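Local coordinates for SIS domain protein (Listeria monocytogenes str. 4b F2365, PDB 3FXA) that probably acts as a sugar-phosphate isomerase built on a sugar isomerase (SIS) domain, though its substrate and reaction are not established, at residues Ile95-Lys101 / Thr121-Glu127; Val38-Ala42 / Cys173-Met178; Phe141-Val145 / Ala162-Phe167. All blocks are in the same frame, centred on the assembly; numbering follows the deposited sequence.

In the fold
From the N terminus, helix 31-43 presents residues 38-42, the first half of contact 2, and its partner comes only near the end of helix 157-177. Within that long loop the chain closes two shorter ones in series. Contact 1 comes first, pairing the neighbouring parallel strands 95-99 and 121-126. Contact 3 follows, laying the chain at the end of strand 139-142 on helix 157-177. Contacts 1 and 3 meet in the sheet, where strands 121-126 and 139-142 are neighbours. Contacts 2 and 3 share helix 157-177, while Ile-41 and Lys-40 of contact 2 touch the start of contact 1, binding helices and sheet into one alpha/beta layer structure.

Contact 1 of 3, residues Ile95-Lys101 / Thr121-Glu127; sequences ILILISK and TLIGVTE
Ile-95 and Ile-97 pack against Ile-123, and Ile-97 also reaches Val-125, along one face of two neighbouring parallel strands in the five-stranded sheet of the SIS domain. The register is regular: backbone N-H groups and carbonyls alternate as donors and acceptors, with the N of Ile-123 2.8 Å from the O of Leu-96. On the isoleucine face the CG2 branches of Ile-95 and Ile-97 reach diagonally to the next residue on that face. In Ile-97, CG1 lies anti to the carbonyl carbon (chi1 -54°), which puts it alongside CB of Ile-123 and turns CG2 toward CG2 of Val-125, 3.7 Å away. Two residues earlier, CG2 of Ile-95 meets CD1 of Ile-123 at 3.7 Å. Helices 31-43 and 157-177 cover this face.

The other face carries the leucines. Leu-96 and Leu-122 run alongside each other in one direction, whereas Leu-98 runs across Leu-122 at nearly a right angle, its CG 3.7 Å from CD1 of Leu-122. Gly-124, the rung partner of Leu-98, adds no side chain there.

Toward Lys-101 and Glu-127 the contact becomes polar. The carbonyl O of Lys-101 accepts the N-H of Glu-127 at 3.0 Å, while OG1 of Thr-126 stands 2.8 Å from that same oxygen and near the O of Ser-100 as well. Ser-100 itself turns its hydroxyl to Thr-105. Glu-127 has CG wedged between its own N and carbonyl carbon (chi1 80°), and from there the extended chain carries the carboxylate to the end of Lys-101. The salt bridge closes with NZ of Lys-101 3.0 Å from OE1 of Glu-127, approaching on the syn side but 34° out of the carboxylate plane.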
loop_
_atom_site.group_PDB
_atom_site.type_symbol
_atom_site.label_atom_id
_atom_site.label_comp_id
_atom_site.label_asym_id
_atom_site.label_seq_id
_atom_site.Cartn_x
_atom_site.Cartn_y
_atom_site.Cartn_z
ATOM N N ILE A 95 20.132 4.264 -0.922
ATOM C CA ILE A 95 20.359 3.345 -2.020
ATOM C C ILE A 95 19.031 3.169 -2.738
ATOM O O ILE A 95 18.080 2.729 -2.101
ATOM C CB ILE A 95 20.831 1.968 -1.524
ATOM C CG1 ILE A 95 22.138 2.093 -0.694
ATOM C CG2 ILE A 95 21.011 1.042 -2.725
ATOM C CD1 ILE A 95 22.664 0.786 -0.101
ATOM N N LEU A 96 18.956 3.574 -4.011
ATOM C CA LEU A 96 17.766 3.361 -4.834
ATOM C C LEU A 96 17.967 2.056 -5.604
ATOM O O LEU A 96 19.001 1.884 -6.263
ATOM C CB LEU A 96 17.519 4.538 -5.789
ATOM C CG LEU A 96 16.351 4.437 -6.777
ATOM C CD1 LEU A 96 14.994 4.361 -6.051
ATOM C CD2 LEU A 96 16.366 5.598 -7.775
ATOM N N ILE A 97 17.008 1.151 -5.473
ATOM C CA ILE A 97 16.998 -0.121 -6.180
ATOM C C ILE A 97 15.820 -0.087 -7.146
ATOM O O ILE A 97 14.652 0.029 -6.726
ATOM C CB ILE A 97 16.897 -1.346 -5.241
ATOM C CG1 ILE A 97 18.009 -1.309 -4.180
ATOM C CG2 ILE A 97 16.911 -2.651 -6.074
ATOM C CD1 ILE A 97 18.084 -2.566 -3.260
ATOM N N LEU A 98 16.129 -0.145 -8.444
ATOM C CA LEU A 98 15.104 -0.188 -9.486
ATOM C C LEU A 98 15.024 -1.617 -10.019
ATOM O O LEU A 98 16.033 -2.168 -10.455
ATOM C CB LEU A 98 15.419 0.793 -10.598
ATOM C CG LEU A 98 15.495 2.269 -10.169
ATOM C CD1 LEU A 98 15.785 3.141 -11.385
ATOM C CD2 LEU A 98 14.222 2.773 -9.457
ATOM N N ILE A 99 13.824 -2.204 -9.982
ATOM C CA ILE A 99 13.591 -3.599 -10.433
ATOM C C ILE A 99 12.753 -3.559 -11.703
ATOM O O ILE A 99 11.590 -3.130 -11.692
ATOM C CB ILE A 99 12.876 -4.487 -9.396
ATOM C CG1 ILE A 99 13.622 -4.478 -8.062
ATOM C CG2 ILE A 99 12.739 -5.951 -9.937
ATOM C CD1 ILE A 99 12.933 -5.219 -6.940
ATOM N N SER A 100 13.387 -3.912 -12.811
ATOM C CA SER A 100 12.742 -3.936 -14.117
ATOM C C SER A 100 13.361 -5.024 -14.966
ATOM O O SER A 100 14.529 -4.903 -15.321
ATOM C CB SER A 100 12.918 -2.574 -14.796
ATOM O OG SER A 100 12.631 -2.687 -16.170
ATOM N N LYS A 101 12.581 -6.049 -15.328
ATOM C CA LYS A 101 13.104 -7.181 -16.122
ATOM C C LYS A 101 13.778 -6.705 -17.393
ATOM O O LYS A 101 14.952 -6.959 -17.571
ATOM C CB LYS A 101 12.012 -8.211 -16.444
ATOM C CG LYS A 101 12.475 -9.493 -17.133
ATOM C CD LYS A 101 11.254 -10.397 -17.288
ATOM C CE LYS A 101 11.507 -11.699 -18.015
ATOM N NZ LYS A 101 12.018 -11.527 -19.387
ATOM N N THR A 121 22.888 6.210 -4.337
ATOM C CA THR A 121 23.456 5.034 -4.996
ATOM C C THR A 121 22.354 4.308 -5.767
ATOM O O THR A 121 21.336 3.997 -5.189
ATOM C CB THR A 121 24.106 4.056 -3.990
ATOM O OG1 THR A 121 25.214 4.685 -3.333
ATOM C CG2 THR A 121 24.640 2.830 -4.741
ATOM N N LEU A 122 22.551 4.061 -7.062
ATOM C CA LEU A 122 21.577 3.336 -7.890
ATOM C C LEU A 122 22.008 1.869 -8.117
ATOM O O LEU A 122 23.111 1.616 -8.611
ATOM C CB LEU A 122 21.388 4.037 -9.239
ATOM C CG LEU A 122 20.403 3.403 -10.229
ATOM C CD1 LEU A 122 19.032 3.171 -9.543
ATOM C CD2 LEU A 122 20.281 4.211 -11.497
ATOM N N ILE A 123 21.137 0.924 -7.750
ATOM C CA ILE A 123 21.337 -0.513 -8.029
ATOM C C ILE A 123 20.266 -0.825 -9.070
ATOM O O ILE A 123 19.097 -0.576 -8.816
ATOM C CB ILE A 123 21.174 -1.406 -6.783
ATOM C CG1 ILE A 123 22.243 -1.072 -5.739
ATOM C CG2 ILE A 123 21.287 -2.899 -7.159
ATOM C CD1 ILE A 123 22.252 -1.934 -4.507
ATOM N N GLY A 124 20.666 -1.285 -10.259
ATOM C CA GLY A 124 19.717 -1.606 -11.321
ATOM C C GLY A 124 19.561 -3.109 -11.442
ATOM O O GLY A 124 20.519 -3.789 -11.834
ATOM N N VAL A 125 18.367 -3.611 -11.134
ATOM C CA VAL A 125 18.071 -5.054 -11.138
ATOM C C VAL A 125 17.307 -5.394 -12.421
ATOM O O VAL A 125 16.102 -5.161 -12.523
ATOM C CB VAL A 125 17.282 -5.472 -9.886
ATOM C CG1 VAL A 125 17.030 -6.969 -9.911
ATOM C CG2 VAL A 125 18.018 -5.047 -8.610
ATOM N N THR A 126 18.012 -5.984 -13.383
ATOM C CA THR A 126 17.455 -6.243 -14.701
ATOM C C THR A 126 18.172 -7.388 -15.419
ATOM O O THR A 126 19.288 -7.749 -15.036
ATOM C CB THR A 126 17.512 -4.932 -15.560
ATOM O OG1 THR A 126 16.931 -5.163 -16.849
ATOM C CG2 THR A 126 18.929 -4.367 -15.718
ATOM N N GLU A 127 17.523 -7.954 -16.433
ATOM C CA GLU A 127 18.161 -9.010 -17.257
ATOM C C GLU A 127 19.033 -8.415 -18.359
ATOM O O GLU A 127 19.979 -9.067 -18.822
ATOM C CB GLU A 127 17.112 -9.961 -17.899
ATOM C CG GLU A 127 16.389 -9.456 -19.167
ATOM C CD GLU A 127 15.238 -10.339 -19.643
ATOM O OE1 GLU A 127 15.006 -11.456 -19.112
ATOM O OE2 GLU A 127 14.568 -9.913 -20.595
#

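Contact 2 of 3, residues Val38-Ala42 / Cys173-Met178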
loop_
_atom_site.group_PDB
_atom_site.type_symbol
_atom_site.label_atom_id
_atom_site.label_comp_id
_atom_site.label_asym_id
_atom_site.label_seq_id
_atom_site.Cartn_x
_atom_site.Cartn_y
_atom_site.Cartn_z
ATOM N N VAL A 38 26.147 -6.476 -0.973
ATOM C CA VAL A 38 26.222 -6.787 0.459
ATOM C C VAL A 38 27.013 -5.721 1.231
ATOM O O VAL A 38 26.573 -5.277 2.281
ATOM C CB VAL A 38 26.856 -8.177 0.725
ATOM C CG1 VAL A 38 27.095 -8.409 2.225
ATOM C CG2 VAL A 38 25.981 -9.287 0.064
ATOM N N GLU A 39 28.185 -5.351 0.709
ATOM C CA GLU A 39 29.079 -4.364 1.335
ATOM C C GLU A 39 28.418 -3.004 1.413
ATOM O O GLU A 39 28.359 -2.393 2.490
ATOM C CB GLU A 39 30.397 -4.251 0.551
ATOM C CG GLU A 39 31.285 -5.475 0.660
ATOM C CD GLU A 39 32.547 -5.423 -0.225
ATOM O OE1 GLU A 39 32.608 -4.654 -1.209
ATOM O OE2 GLU A 39 33.484 -6.184 0.058
ATOM N N LYS A 40 27.887 -2.573 0.274
ATOM C CA LYS A 40 27.224 -1.262 0.171
ATOM C C LYS A 40 26.032 -1.142 1.124
ATOM O O LYS A 40 25.875 -0.102 1.770
ATOM C CB LYS A 40 26.773 -0.987 -1.261
ATOM C CG LYS A 40 26.476 0.483 -1.571
ATOM C CD LYS A 40 27.767 1.276 -1.768
ATOM C CE LYS A 40 27.501 2.743 -2.083
ATOM N NZ LYS A 40 28.767 3.527 -2.052
ATOM N N ILE A 41 25.193 -2.183 1.206
ATOM C CA ILE A 41 24.003 -2.174 2.086
ATOM C C ILE A 41 24.408 -2.231 3.560
ATOM O O ILE A 41 23.833 -1.523 4.379
ATOM C CB ILE A 41 22.941 -3.225 1.686
ATOM C CG1 ILE A 41 22.374 -2.880 0.304
ATOM C CG2 ILE A 41 21.810 -3.356 2.741
ATOM C CD1 ILE A 41 21.433 -3.983 -0.256
ATOM N N ALA A 42 25.433 -3.014 3.886
ATOM C CA ALA A 42 25.990 -3.043 5.249
ATOM C C ALA A 42 26.531 -1.672 5.691
ATOM O O ALA A 42 26.343 -1.290 6.829
ATOM C CB ALA A 42 27.103 -4.073 5.353
ATOM N N CYS A 173 22.841 -13.255 3.954
ATOM C CA CYS A 173 24.283 -12.979 4.057
ATOM C C CYS A 173 24.563 -11.786 4.976
ATOM O O CYS A 173 25.467 -11.870 5.832
ATOM C CB CYS A 173 24.927 -12.788 2.704
ATOM S SG CYS A 173 26.697 -12.757 2.862
ATOM N N LEU A 174 23.768 -10.724 4.841
ATOM C CA LEU A 174 23.872 -9.538 5.734
ATOM C C LEU A 174 23.716 -9.835 7.236
ATOM O O LEU A 174 24.393 -9.205 8.055
ATOM C CB LEU A 174 22.893 -8.407 5.288
ATOM C CG LEU A 174 23.345 -7.675 4.012
ATOM C CD1 LEU A 174 22.173 -6.875 3.398
ATOM C CD2 LEU A 174 24.555 -6.755 4.295
HETATM N N MSE A 175 22.883 -10.808 7.610
HETATM C CA MSE A 175 22.664 -11.134 9.033
HETATM C C MSE A 175 23.973 -11.571 9.689
HETATM O O MSE A 175 24.322 -11.122 10.785
HETATM C CB MSE A 175 21.597 -12.201 9.188
HETATM C CG MSE A 175 20.210 -11.717 8.777
HETATM SE SE MSE A 175 18.889 -13.142 8.650
HETATM C CE MSE A 175 18.744 -13.608 10.495
ATOM N N THR A 176 24.710 -12.402 8.960
ATOM C CA THR A 176 26.039 -12.864 9.405
ATOM C C THR A 176 27.083 -11.743 9.256
ATOM O O THR A 176 27.865 -11.498 10.199
ATOM C CB THR A 176 26.469 -14.161 8.673
ATOM O OG1 THR A 176 25.554 -15.216 9.010
ATOM C CG2 THR A 176 27.888 -14.572 9.106
ATOM N N TYR A 177 27.092 -11.054 8.104
ATOM C CA TYR A 177 28.044 -9.966 7.793
ATOM C C TYR A 177 28.010 -8.867 8.846
ATOM O O TYR A 177 29.049 -8.360 9.234
ATOM C CB TYR A 177 27.738 -9.336 6.411
ATOM C CG TYR A 177 28.780 -8.372 5.887
ATOM C CD1 TYR A 177 28.807 -7.038 6.308
ATOM C CD2 TYR A 177 29.722 -8.773 4.935
ATOM C CE1 TYR A 177 29.766 -6.143 5.819
ATOM C CE2 TYR A 177 30.684 -7.885 4.444
ATOM C CZ TYR A 177 30.704 -6.574 4.893
ATOM O OH TYR A 177 31.665 -5.735 4.397
HETATM N N MSE A 178 26.807 -8.504 9.276
HETATM C CA MSE A 178 26.603 -7.406 10.246
HETATM C C MSE A 178 26.450 -7.853 11.701
HETATM O O MSE A 178 26.199 -6.994 12.571
HETATM C CB MSE A 178 25.356 -6.618 9.843
HETATM C CG MSE A 178 25.390 -6.102 8.410
HETATM SE SE MSE A 178 23.857 -4.983 8.100
HETATM C CE MSE A 178 24.423 -3.361 9.046
#
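Leu-174 lays its two methyls over helix 31-43, CD2 against Val-38 and Ala-42 and CD1 against CG2 of Ile-41 at 3.6 Å. The fit is tight at the first of these places: CD2 of Leu-174 is only 3.2 Å from the carbonyl O of Val-38, an oxygen that already accepts the helical N-H of Ala-42. Val-38 has CG1 anti to its backbone N (chi1 173°), a torsion that sends this methyl past Leu-174 and over one face of the Tyr-177 ring. There it makes a CH-pi contact, 4.2 Å from CG1 of Val-38 to the centroid of the Tyr-177 ring. Helices 31-43 and 157-177 both flank the same face of the SIS-domain sheet, and their short segments cross at -60° with the axes 10.4 Å apart. Ala-42 points at the other helix, and its CB touches CE1 of Tyr-177 at 3.4 Å. Farther out on the ring, OH of Tyr-177 meets CG of Glu-39. Tyr-177 also packs on Met-2 of the second subunit. At the C-terminal end of the contact Met-178, a selenomethionine, bends at its last torsion (chi3 76°) and brings CE within 3.6 Å of the carbonyl O of Ala-42.

Contact 3 of 3, residues Phe141-Val145 / Ala162-Phe167; sequences FPVSV and AVIASF
Phe-141 meets Phe-167 in a face-to-face stack, the ring centroids 4.6 Å apart and the planes tilted by 23°. The rings are brought together from facing sides, one off the strand and one off the helix. CZ of Phe-167 stands over the centre of the Phe-141 ring, while CZ of Phe-141 lies over the Phe-167 ring nearer its rim, so the overlap is uneven. With CG anti to its backbone N (chi1 -168°), Phe-141 sends its ring down to the helix, where the edge also meets Ser-166: CE1 of Phe-141 is 3.7 Å from CB of Ser-166. The Phe-167 ring has the carbonyl O of Val-163, one turn back in its own helix, at its edge and in its plane.

Phe-141 belongs to the strand that is outermost on one side of the parallel SIS-domain sheet within this chain, bonded through its backbone to Gly-124 of the adjoining strand, and helix 157-177 lies across the face to which its ring points. Two residues on, Val-143 is the next to come down on the helix, its backbone bonded to Thr-126. Its two methyls part over the helix surface. CG1 of Val-143 takes the position between its own N and carbonyl carbon and touches CG2 of Val-163 at 3.8 Å; CG2 of Val-143 turns to CB of Ala-162, 3.7 Å off, and also borders the hydroxyl of Ser-166. That hydroxyl is turned back into the helix: OG of Ser-166 donates to the O of Ala-162 at 2.8 Å. The same oxygen accepts the N-H of Ser-166, with N 2.9 Å away, the two donors arriving from opposite faces of its carbonyl plane. Farther along, CG1 of Val-145 comes to 3.6 Å from CB of Ala-162, the same methyl that CG2 of Val-143 touches.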
loop_
_atom_site.group_PDB
_atom_site.type_symbol
_atom_site.label_atom_id
_atom_site.label_comp_id
_atom_site.label_asym_id
_atom_site.label_seq_id
_atom_site.Cartn_x
_atom_site.Cartn_y
_atom_site.Cartn_z
ATOM N N PHE A 141 23.032 -5.079 -11.346
ATOM C CA PHE A 141 22.776 -6.332 -10.640
ATOM C C PHE A 141 22.013 -7.237 -11.614
ATOM O O PHE A 141 20.770 -7.239 -11.628
ATOM C CB PHE A 141 22.009 -6.051 -9.347
ATOM C CG PHE A 141 21.927 -7.235 -8.389
ATOM C CD1 PHE A 141 21.077 -8.335 -8.641
ATOM C CD2 PHE A 141 22.630 -7.215 -7.186
ATOM C CE1 PHE A 141 20.979 -9.415 -7.738
ATOM C CE2 PHE A 141 22.546 -8.293 -6.263
ATOM C CZ PHE A 141 21.716 -9.394 -6.530
ATOM N N PRO A 142 22.749 -8.003 -12.443
ATOM C CA PRO A 142 22.080 -8.889 -13.400
ATOM C C PRO A 142 21.334 -10.052 -12.748
ATOM O O PRO A 142 21.814 -10.641 -11.788
ATOM C CB PRO A 142 23.231 -9.432 -14.261
ATOM C CG PRO A 142 24.449 -9.228 -13.415
ATOM C CD PRO A 142 24.214 -7.997 -12.650
ATOM N N VAL A 143 20.152 -10.345 -13.266
ATOM C CA VAL A 143 19.327 -11.489 -12.842
ATOM C C VAL A 143 18.461 -11.828 -14.053
ATOM O O VAL A 143 17.923 -10.913 -14.695
ATOM C CB VAL A 143 18.447 -11.180 -11.603
ATOM C CG1 VAL A 143 17.741 -9.839 -11.747
ATOM C CG2 VAL A 143 17.420 -12.366 -11.288
ATOM N N SER A 144 18.357 -13.109 -14.400
ATOM C CA SER A 144 17.572 -13.519 -15.555
ATOM C C SER A 144 17.154 -14.967 -15.404
ATOM O O SER A 144 17.678 -15.669 -14.533
ATOM C CB SER A 144 18.357 -13.298 -16.869
ATOM O OG SER A 144 19.450 -14.206 -17.000
ATOM N N VAL A 145 16.183 -15.356 -16.224
ATOM C CA VAL A 145 15.647 -16.722 -16.296
ATOM C C VAL A 145 15.549 -17.115 -17.771
ATOM O O VAL A 145 15.246 -16.269 -18.629
ATOM C CB VAL A 145 14.291 -16.830 -15.579
ATOM C CG1 VAL A 145 14.456 -16.446 -14.098
ATOM C CG2 VAL A 145 13.232 -15.940 -16.224
ATOM N N ALA A 162 13.273 -15.363 -9.143
ATOM C CA ALA A 162 14.733 -15.221 -9.275
ATOM C C ALA A 162 15.218 -13.904 -8.626
ATOM O O ALA A 162 16.212 -13.882 -7.890
ATOM C CB ALA A 162 15.173 -15.279 -10.732
ATOM N N VAL A 163 14.493 -12.819 -8.872
ATOM C CA VAL A 163 14.801 -11.544 -8.203
ATOM C C VAL A 163 14.652 -11.624 -6.672
ATOM O O VAL A 163 15.565 -11.229 -5.963
ATOM C CB VAL A 163 13.979 -10.341 -8.756
ATOM C CG1 VAL A 163 14.308 -9.077 -7.980
ATOM C CG2 VAL A 163 14.251 -10.121 -10.224
ATOM N N ILE A 164 13.545 -12.182 -6.184
ATOM C CA ILE A 164 13.311 -12.281 -4.744
ATOM C C ILE A 164 14.430 -13.137 -4.118
ATOM O O ILE A 164 15.058 -12.714 -3.142
ATOM C CB ILE A 164 11.917 -12.863 -4.407
ATOM C CG1 ILE A 164 10.812 -11.880 -4.824
ATOM C CG2 ILE A 164 11.824 -13.142 -2.907
ATOM C CD1 ILE A 164 9.395 -12.450 -4.654
ATOM N N ALA A 165 14.658 -14.324 -4.686
ATOM C CA ALA A 165 15.719 -15.226 -4.208
ATOM C C ALA A 165 17.094 -14.573 -4.198
ATOM O O ALA A 165 17.879 -14.780 -3.250
ATOM C CB ALA A 165 15.769 -16.483 -5.052
ATOM N N SER A 166 17.407 -13.788 -5.241
ATOM C CA SER A 166 18.683 -13.062 -5.295
ATOM C C SER A 166 18.883 -12.174 -4.051
ATOM O O SER A 166 19.877 -12.273 -3.362
ATOM C CB SER A 166 18.804 -12.228 -6.564
ATOM O OG SER A 166 18.829 -13.012 -7.733
ATOM N N PHE A 167 17.877 -11.370 -3.725
ATOM C CA PHE A 167 17.968 -10.501 -2.545
ATOM C C PHE A 167 17.776 -11.256 -1.214
ATOM O O PHE A 167 18.350 -10.850 -0.202
ATOM C CB PHE A 167 17.114 -9.225 -2.704
ATOM C CG PHE A 167 17.736 -8.239 -3.643
ATOM C CD1 PHE A 167 17.512 -8.332 -5.000
ATOM C CD2 PHE A 167 18.636 -7.272 -3.183
ATOM C CE1 PHE A 167 18.122 -7.425 -5.909
ATOM C CE2 PHE A 167 19.260 -6.379 -4.067
ATOM C CZ PHE A 167 19.005 -6.443 -5.429
#